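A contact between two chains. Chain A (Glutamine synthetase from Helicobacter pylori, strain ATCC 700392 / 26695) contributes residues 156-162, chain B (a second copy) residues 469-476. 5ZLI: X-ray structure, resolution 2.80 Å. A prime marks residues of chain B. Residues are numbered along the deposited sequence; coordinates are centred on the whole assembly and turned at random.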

ATOM      1  N   SER A 156      21.878  19.718  -1.842  1.00 26.57           N
ATOM      2  CA  SER A 156      22.053  18.519  -1.038  1.00 36.95           C
ATOM      3  C   SER A 156      23.365  17.848  -1.382  1.00 32.06           C
ATOM      4  O   SER A 156      23.607  17.543  -2.554  1.00 28.85           O
ATOM      5  CB  SER A 156      20.907  17.529  -1.241  1.00 35.53           C
ATOM      6  OG  SER A 156      21.070  16.435  -0.360  1.00 35.84           O
ATOM      7  N   GLN A 157      24.182  17.606  -0.350  1.00 27.51           N
ATOM      8  CA  GLN A 157      25.320  16.702  -0.409  1.00 32.80           C
ATOM      9  C   GLN A 157      25.035  15.478   0.463  1.00 33.01           C
ATOM     10  O   GLN A 157      24.618  15.629   1.617  1.00 36.59           O
ATOM     11  CB  GLN A 157      26.586  17.414   0.086  1.00 31.07           C
ATOM     12  CG  GLN A 157      27.000  18.650  -0.703  1.00 31.96           C
ATOM     13  CD  GLN A 157      27.399  18.343  -2.125  1.00 33.31           C
ATOM     14  OE1 GLN A 157      28.078  17.359  -2.406  1.00 37.13           O
ATOM     15  NE2 GLN A 157      26.959  19.188  -3.040  1.00 36.79           N
ATOM     16  N   TYR A 158      25.376  14.275  -0.021  1.00 31.24           N
ATOM     17  CA  TYR A 158      24.906  13.074   0.677  1.00 34.51           C
ATOM     18  C   TYR A 158      25.786  11.875   0.395  1.00 26.99           C
ATOM     19  O   TYR A 158      26.198  11.675  -0.746  1.00 28.87           O
ATOM     20  CB  TYR A 158      23.479  12.720   0.267  1.00 37.90           C
ATOM     21  CG  TYR A 158      23.002  11.318   0.643  1.00 30.66           C
ATOM     22  CD1 TYR A 158      22.755  11.004   1.974  1.00 32.56           C
ATOM     23  CD2 TYR A 158      22.691  10.364  -0.321  1.00 25.78           C
ATOM     24  CE1 TYR A 158      22.288   9.768   2.358  1.00 30.82           C
ATOM     25  CE2 TYR A 158      22.204   9.114   0.050  1.00 28.41           C
ATOM     26  CZ  TYR A 158      22.013   8.824   1.409  1.00 36.08           C
ATOM     27  OH  TYR A 158      21.541   7.608   1.869  1.00 39.41           O
ATOM     28  N   TYR A 159      26.139  11.136   1.447  1.00 25.38           N
ATOM     29  CA  TYR A 159      26.717   9.810   1.269  1.00 30.39           C
ATOM     30  C   TYR A 159      26.204   8.867   2.333  1.00 30.64           C
ATOM     31  O   TYR A 159      25.820   9.272   3.430  1.00 28.20           O
ATOM     32  CB  TYR A 159      28.254   9.797   1.283  1.00 26.63           C
ATOM     33  CG  TYR A 159      28.947   9.662   2.616  1.00 25.42           C
ATOM     34  CD1 TYR A 159      29.132   8.425   3.216  1.00 28.06           C
ATOM     35  CD2 TYR A 159      29.476  10.768   3.250  1.00 26.34           C
ATOM     36  CE1 TYR A 159      29.799   8.305   4.434  1.00 23.85           C
ATOM     37  CE2 TYR A 159      30.145  10.661   4.448  1.00 26.19           C
ATOM     38  CZ  TYR A 159      30.306   9.427   5.039  1.00 29.61           C
ATOM     39  OH  TYR A 159      30.983   9.338   6.246  1.00 31.07           O
ATOM     40  N   GLU A 160      26.226   7.589   1.985  1.00 35.49           N
ATOM     41  CA  GLU A 160      25.927   6.539   2.943  1.00 33.50           C
ATOM     42  C   GLU A 160      26.481   5.227   2.393  1.00 34.15           C
ATOM     43  O   GLU A 160      25.959   4.684   1.414  1.00 38.74           O
ATOM     44  CB  GLU A 160      24.446   6.433   3.200  1.00 34.71           C
ATOM     45  CG  GLU A 160      24.189   5.325   4.164  1.00 35.65           C
ATOM     46  CD  GLU A 160      22.793   4.844   4.105  1.00 43.29           C
ATOM     47  OE1 GLU A 160      22.332   4.291   5.133  1.00 50.78           O
ATOM     48  OE2 GLU A 160      22.167   5.002   3.022  1.00 42.93           O
ATOM     49  N   VAL A 161      27.474   4.694   3.061  1.00 30.28           N
ATOM     50  CA  VAL A 161      27.928   3.358   2.766  1.00 30.45           C
ATOM     51  C   VAL A 161      27.028   2.400   3.519  1.00 38.97           C
ATOM     52  O   VAL A 161      26.291   2.800   4.420  1.00 40.86           O
ATOM     53  CB  VAL A 161      29.391   3.159   3.194  1.00 32.96           C
ATOM     54  CG1 VAL A 161      30.333   4.129   2.483  1.00 27.84           C
ATOM     55  CG2 VAL A 161      29.513   3.288   4.710  1.00 25.71           C
ATOM     56  N   ASP A 162      26.996   1.146   3.083  1.00 39.85           N
ATOM     57  CA  ASP A 162      26.258   0.190   3.889  1.00 35.78           C
ATOM     58  C   ASP A 162      26.944  -1.171   3.843  1.00 41.65           C
ATOM     59  O   ASP A 162      27.493  -1.588   2.814  1.00 34.88           O
ATOM     60  CB  ASP A 162      24.796   0.079   3.473  1.00 38.87           C
ATOM     61  CG  ASP A 162      23.919  -0.268   4.647  1.00 41.57           C
ATOM     62  OD1 ASP A 162      23.738   0.610   5.520  1.00 43.52           O
ATOM     63  OD2 ASP A 162      23.483  -1.426   4.745  1.00 41.72           O
TER
ATOM     64  N   LYS B 469      35.584  14.857   9.359  1.00 30.88           N
ATOM     65  CA  LYS B 469      34.375  14.157   8.950  1.00 36.03           C
ATOM     66  C   LYS B 469      34.356  13.989   7.440  1.00 35.98           C
ATOM     67  O   LYS B 469      34.545  14.981   6.715  1.00 33.40           O
ATOM     68  CB  LYS B 469      33.124  14.902   9.401  1.00 37.19           C
ATOM     69  CG  LYS B 469      32.883  14.876  10.891  1.00 39.45           C
ATOM     70  CD  LYS B 469      31.753  15.804  11.291  1.00 33.57           C
ATOM     71  CE  LYS B 469      31.525  15.753  12.785  1.00 30.31           C
ATOM     72  NZ  LYS B 469      31.061  14.417  13.251  1.00 38.00           N
ATOM     73  N   PRO B 470      34.202  12.767   6.923  1.00 35.25           N
ATOM     74  CA  PRO B 470      34.251  12.586   5.475  1.00 32.83           C
ATOM     75  C   PRO B 470      33.183  13.426   4.824  1.00 30.95           C
ATOM     76  O   PRO B 470      32.187  13.797   5.446  1.00 35.73           O
ATOM     77  CB  PRO B 470      33.978  11.087   5.275  1.00 27.80           C
ATOM     78  CG  PRO B 470      34.282  10.459   6.561  1.00 28.54           C
ATOM     79  CD  PRO B 470      33.928  11.497   7.611  1.00 36.72           C
ATOM     80  N   HIS B 471      33.467  13.811   3.610  1.00 29.15           N
ATOM     81  CA  HIS B 471      32.621  14.631   2.784  1.00 33.41           C
ATOM     82  C   HIS B 471      32.148  13.823   1.581  1.00 32.92           C
ATOM     83  O   HIS B 471      32.960  13.167   0.914  1.00 33.79           O
ATOM     84  CB  HIS B 471      33.388  15.881   2.326  1.00 34.42           C
ATOM     85  CG  HIS B 471      32.537  16.905   1.637  1.00 33.59           C
ATOM     86  ND1 HIS B 471      31.904  16.663   0.434  1.00 35.01           N
ATOM     87  CD2 HIS B 471      32.263  18.193   1.954  1.00 29.12           C
ATOM     88  CE1 HIS B 471      31.252  17.750   0.058  1.00 36.72           C
ATOM     89  NE2 HIS B 471      31.459  18.696   0.960  1.00 30.82           N
ATOM     90  N   PRO B 472      30.875  13.867   1.270  1.00 32.24           N
ATOM     91  CA  PRO B 472      30.329  13.090   0.144  1.00 33.22           C
ATOM     92  C   PRO B 472      31.019  13.280  -1.201  1.00 29.77           C
ATOM     93  O   PRO B 472      30.907  12.420  -2.064  1.00 29.74           O
ATOM     94  CB  PRO B 472      28.883  13.596   0.058  1.00 37.19           C
ATOM     95  CG  PRO B 472      28.874  14.874   0.862  1.00 32.96           C
ATOM     96  CD  PRO B 472      29.854  14.683   1.935  1.00 29.25           C
ATOM     97  N   PHE B 473      31.720  14.383  -1.426  1.00 34.81           N
ATOM     98  CA  PHE B 473      32.334  14.509  -2.736  1.00 33.23           C
ATOM     99  C   PHE B 473      33.585  13.649  -2.822  1.00 36.89           C
ATOM    100  O   PHE B 473      33.936  13.149  -3.901  1.00 39.02           O
ATOM    101  CB  PHE B 473      32.675  15.963  -3.034  1.00 32.10           C
ATOM    102  CG  PHE B 473      32.993  16.201  -4.478  1.00 38.91           C
ATOM    103  CD1 PHE B 473      34.298  16.371  -4.902  1.00 35.12           C
ATOM    104  CD2 PHE B 473      31.978  16.188  -5.432  1.00 40.74           C
ATOM    105  CE1 PHE B 473      34.581  16.565  -6.259  1.00 39.19           C
ATOM    106  CE2 PHE B 473      32.255  16.389  -6.775  1.00 41.28           C
ATOM    107  CZ  PHE B 473      33.560  16.577  -7.194  1.00 41.71           C
ATOM    108  N   GLU B 474      34.237  13.421  -1.686  1.00 33.18           N
ATOM    109  CA  GLU B 474      35.363  12.505  -1.668  1.00 30.65           C
ATOM    110  C   GLU B 474      34.927  11.115  -2.118  1.00 35.62           C
ATOM    111  O   GLU B 474      35.743  10.317  -2.614  1.00 29.62           O
ATOM    112  CB  GLU B 474      35.966  12.477  -0.265  1.00 27.45           C
ATOM    113  CG  GLU B 474      36.315  13.855   0.253  1.00 26.90           C
ATOM    114  CD  GLU B 474      36.811  13.886   1.712  1.00 31.24           C
ATOM    115  OE1 GLU B 474      36.354  13.099   2.580  1.00 28.88           O
ATOM    116  OE2 GLU B 474      37.667  14.744   1.997  1.00 37.68           O
ATOM    117  N   PHE B 475      33.645  10.814  -1.945  1.00 32.24           N
ATOM    118  CA  PHE B 475      33.125   9.547  -2.420  1.00 30.59           C
ATOM    119  C   PHE B 475      32.985   9.523  -3.931  1.00 29.85           C
ATOM    120  O   PHE B 475      33.179   8.483  -4.551  1.00 36.35           O
ATOM    121  CB  PHE B 475      31.813   9.263  -1.709  1.00 28.55           C
ATOM    122  CG  PHE B 475      32.000   8.875  -0.278  1.00 24.75           C
ATOM    123  CD1 PHE B 475      32.339   9.803   0.673  1.00 25.36           C
ATOM    124  CD2 PHE B 475      31.818   7.570   0.113  1.00 26.24           C
ATOM    125  CE1 PHE B 475      32.527   9.439   1.973  1.00 23.94           C
ATOM    126  CE2 PHE B 475      32.000   7.204   1.427  1.00 31.91           C
ATOM    127  CZ  PHE B 475      32.362   8.145   2.356  1.00 25.07           C
ATOM    128  N   ILE B 476      32.707  10.657  -4.552  1.00 34.28           N
ATOM    129  CA  ILE B 476      32.703  10.693  -6.005  1.00 38.39           C
ATOM    130  C   ILE B 476      34.129  10.627  -6.532  1.00 39.93           C
ATOM    131  O   ILE B 476      34.401  10.014  -7.576  1.00 36.22           O
ATOM    132  CB  ILE B 476      31.940  11.947  -6.483  1.00 38.90           C
ATOM    133  CG1 ILE B 476      30.487  11.821  -6.048  1.00 36.41           C
ATOM    134  CG2 ILE B 476      31.972  12.123  -7.988  1.00 28.24           C
ATOM    135  CD1 ILE B 476      29.733  13.095  -6.082  1.00 40.90           C
TER

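A strand of chain A, running through Tyr158 to Asp162, lies against the turn and first helical residues of a second copy of glutamine synthetase. The strand and helix axes cross at 69° and approach to 7.7 Å, with the backbones nearest where Tyr159 CA and Pro472′ CA stand 5.0 Å apart. No hydrogen bond crosses between the stretches; packing of side chains, mostly apolar, joins them. Because side chains alternate along an extended strand, Gln157, Tyr159 and Val161 point toward chain B, while Tyr158 and Glu160 point away.

Ser156 lies out of reach, so contact begins at Gln157. Its aliphatic CB rests 3.5 Å from Pro472′ CG, an apolar use of a polar residue. Farther out, Gln157 OE1 comes within 4.0 Å of His471′ CE1, a van der Waals approach, while its NE2 is hydrogen-bonded elsewhere in the structure. A long side chain with a methylene stem and an amide end suits such a mixed setting.

The CA-to-CB bond of Tyr158 points away, yet its backbone still takes part: the carbonyl Tyr158 O lies 3.4 Å from Pro472′ CB. Its hydroxyl gives a weak hydrogen bond along its own strand, Tyr158 OH to Glu160 OE2, at 2.9 Å.

Tyr159 is the centre of the contact and has the largest area covered. Its ring stacks face to face on that of Phe475′, with centroids 3.9 Å apart and planes 19° from parallel; Tyr159 CE1 and Phe475′ CZ approach to 3.3 Å. Tyr159 CB also sits over the Phe475′ ring, 4.1 Å from its centroid, in a CH-pi contact. Prolines add compact apolar surface: Pro472′ CB lies 4.0 Å from Tyr159 CB, and Pro470′ CB lies 3.9 Å from Tyr159 CE2. The ring meets Phe475′ over one face and Pro470′ as well, while CB reaches Pro472′.

The chain B turn is held by its own bonds. His471′ caps the helix, its ND1 accepting from Phe473′ N at 2.9 Å, and His471′ N donates to Glu474′ OE1 at 3.1 Å. Proline suits the following position, 472′, since a first-turn residue need not donate a backbone hydrogen bond within the helix.

Glu160 makes no contact across the interface. Val161 closes the packing: its CG1 meets the edge of the Phe475′ ring, 3.7 Å from Phe475′ CE2, a place suited to a small branched apolar side chain. Asp162, beyond reach, binds elsewhere in the structure through both carboxylate oxygens.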